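Local structure of ApRick protease (Rickettsia conorii, 5C9F) at residues A[20-25]-A[31-36]. The protein is a retropepsin-like aspartic protease, probably an endopeptidase, represented here by the protease portion of a longer, apparently membrane-bound protein. Residues are numbered along the deposited sequence; the frame is centred on the assembly and turned at random.
Sequences HFYINA and KIKFMV
I23 and F34 face each other as an antiparallel hydrogen-bonded pair, joined by two backbone bonds of 2.8 Å (I23 N to F34 O and F34 N to I23 O). A25 and I32 form the next such pair, and V36 N closes the series on F21 O. Together the two strands make a β hairpin of the retropepsin-like fold, their axes 4.6 Å apart at an angle of 150°. Where the hydrogen bonding stops, a water takes over: it accepts from F21 N and donates to V36 O, bridging the chains at the end remote from the turn.

I23, A25, I32 and F34 lie on the buried face. CD1 of I23 meets CG2 of V36 at 3.6 Å, and the CB of A25 fits against the edge of the F34 ring, near CE2 (3.7 Å). I32 CG2 rests over one face of that ring, towards its rim. L106 of strand 104-106 and L126 of strand 123-131 cover I23, so this face of the hairpin packs against both.

Y22, N24, K33 and M35 occupy the other, more open face. The extended K33 chain, with CG anti to the backbone N (chi1 -168°), runs back along strand 22-25 towards its start and brings NZ over the Y22 ring, 4.9 Å from its centroid, in a cation-pi contact; at its root, CB and CG pass beside N24 OD1. The Y22 hydroxyl is hydrogen-bonded to D18, which helps fix the ring's position. M35, its first two torsions both anti (chi1 -174°), reaches straight out past the opposite side of Y22, its CB and CG near CE1. Its sulfur makes an oblique Met-aromatic contact with Y22 and is carried over one face of the H20 imidazole, with SD 3.6 Å from H20 CG.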
# COMPACT_ATOMS: atom_id res chain seq x y z
N HIS A 20 21.48 -13.39 16.07
CA HIS A 20 20.02 -13.40 16.22
C HIS A 20 19.36 -12.09 15.81
O HIS A 20 20.01 -11.08 15.70
CB HIS A 20 19.64 -13.72 17.64
CG HIS A 20 20.18 -15.03 18.12
ND1 HIS A 20 19.86 -16.22 17.52
CD2 HIS A 20 21.06 -15.32 19.12
CE1 HIS A 20 20.49 -17.21 18.15
NE2 HIS A 20 21.23 -16.68 19.12
N PHE A 21 18.08 -12.18 15.46
CA PHE A 21 17.29 -11.02 15.24
C PHE A 21 16.45 -10.76 16.47
O PHE A 21 15.83 -11.70 17.05
CB PHE A 21 16.34 -11.20 14.03
CG PHE A 21 17.02 -11.36 12.74
CD1 PHE A 21 17.48 -10.25 12.04
CD2 PHE A 21 17.20 -12.61 12.19
CE1 PHE A 21 18.11 -10.40 10.84
CE2 PHE A 21 17.83 -12.77 10.97
CZ PHE A 21 18.29 -11.66 10.30
N TYR A 22 16.42 -9.49 16.89
CA TYR A 22 15.57 -9.09 17.99
C TYR A 22 14.57 -8.06 17.52
O TYR A 22 14.87 -7.24 16.67
CB TYR A 22 16.42 -8.53 19.17
CG TYR A 22 17.43 -9.52 19.70
CD1 TYR A 22 17.09 -10.43 20.70
CD2 TYR A 22 18.67 -9.61 19.16
CE1 TYR A 22 18.00 -11.38 21.16
CE2 TYR A 22 19.58 -10.56 19.64
CZ TYR A 22 19.23 -11.43 20.63
OH TYR A 22 20.11 -12.34 21.11
N ILE A 23 13.39 -8.09 18.14
CA ILE A 23 12.32 -7.13 17.83
C ILE A 23 11.62 -6.70 19.11
O ILE A 23 11.33 -7.52 19.96
CB ILE A 23 11.16 -7.74 17.00
CG1 ILE A 23 11.63 -8.49 15.80
CG2 ILE A 23 10.26 -6.60 16.55
CD1 ILE A 23 10.46 -9.21 15.14
N ASN A 24 11.43 -5.40 19.23
CA ASN A 24 10.70 -4.80 20.35
C ASN A 24 9.23 -4.69 19.93
O ASN A 24 8.92 -4.27 18.81
CB ASN A 24 11.26 -3.41 20.65
CG ASN A 24 12.62 -3.48 21.26
OD1 ASN A 24 12.87 -4.29 22.15
ND2 ASN A 24 13.52 -2.68 20.76
N ALA A 25 8.37 -5.22 20.75
CA ALA A 25 6.97 -5.14 20.52
C ALA A 25 6.34 -4.47 21.72
O ALA A 25 6.86 -4.55 22.82
CB ALA A 25 6.43 -6.57 20.33
N LYS A 31 6.50 -2.38 26.43
CA LYS A 31 7.59 -2.75 25.54
C LYS A 31 8.22 -4.03 26.00
O LYS A 31 8.66 -4.14 27.17
CB LYS A 31 8.67 -1.68 25.52
CG LYS A 31 9.73 -1.93 24.50
CD LYS A 31 10.93 -1.02 24.82
CE LYS A 31 11.95 -0.97 23.71
NZ LYS A 31 13.04 -0.04 24.14
N ILE A 32 8.27 -5.02 25.10
CA ILE A 32 8.91 -6.30 25.39
C ILE A 32 9.89 -6.56 24.27
O ILE A 32 9.56 -6.37 23.11
CB ILE A 32 7.89 -7.47 25.43
CG1 ILE A 32 6.80 -7.28 26.49
CG2 ILE A 32 8.60 -8.80 25.67
CD1 ILE A 32 7.26 -7.38 27.91
N LYS A 33 11.07 -7.05 24.62
CA LYS A 33 12.07 -7.46 23.66
C LYS A 33 11.97 -8.94 23.38
O LYS A 33 12.02 -9.75 24.28
CB LYS A 33 13.45 -7.12 24.19
CG LYS A 33 14.51 -7.26 23.10
CD LYS A 33 15.90 -7.04 23.67
CE LYS A 33 16.88 -6.66 22.59
NZ LYS A 33 18.27 -6.60 23.14
N PHE A 34 11.80 -9.28 22.12
CA PHE A 34 11.74 -10.68 21.68
C PHE A 34 12.90 -11.03 20.82
O PHE A 34 13.40 -10.18 20.05
CB PHE A 34 10.50 -10.90 20.82
CG PHE A 34 9.24 -10.84 21.57
CD1 PHE A 34 8.82 -11.92 22.31
CD2 PHE A 34 8.47 -9.68 21.59
CE1 PHE A 34 7.65 -11.84 23.08
CE2 PHE A 34 7.28 -9.60 22.31
CZ PHE A 34 6.87 -10.68 23.06
N MET A 35 13.35 -12.27 20.94
CA MET A 35 14.21 -12.87 19.95
C MET A 35 13.33 -13.62 18.95
O MET A 35 12.42 -14.36 19.35
CB MET A 35 15.17 -13.84 20.62
CG MET A 35 16.22 -14.42 19.65
SD MET A 35 17.47 -15.40 20.51
CE MET A 35 16.59 -16.91 20.67
N VAL A 36 13.57 -13.39 17.67
CA VAL A 36 12.88 -14.16 16.60
C VAL A 36 13.41 -15.62 16.56
O VAL A 36 14.62 -15.84 16.62
CB VAL A 36 13.11 -13.52 15.24
CG1 VAL A 36 12.50 -14.38 14.12
CG2 VAL A 36 12.53 -12.12 15.26
O HOH W 1 16.97 -14.85 15.48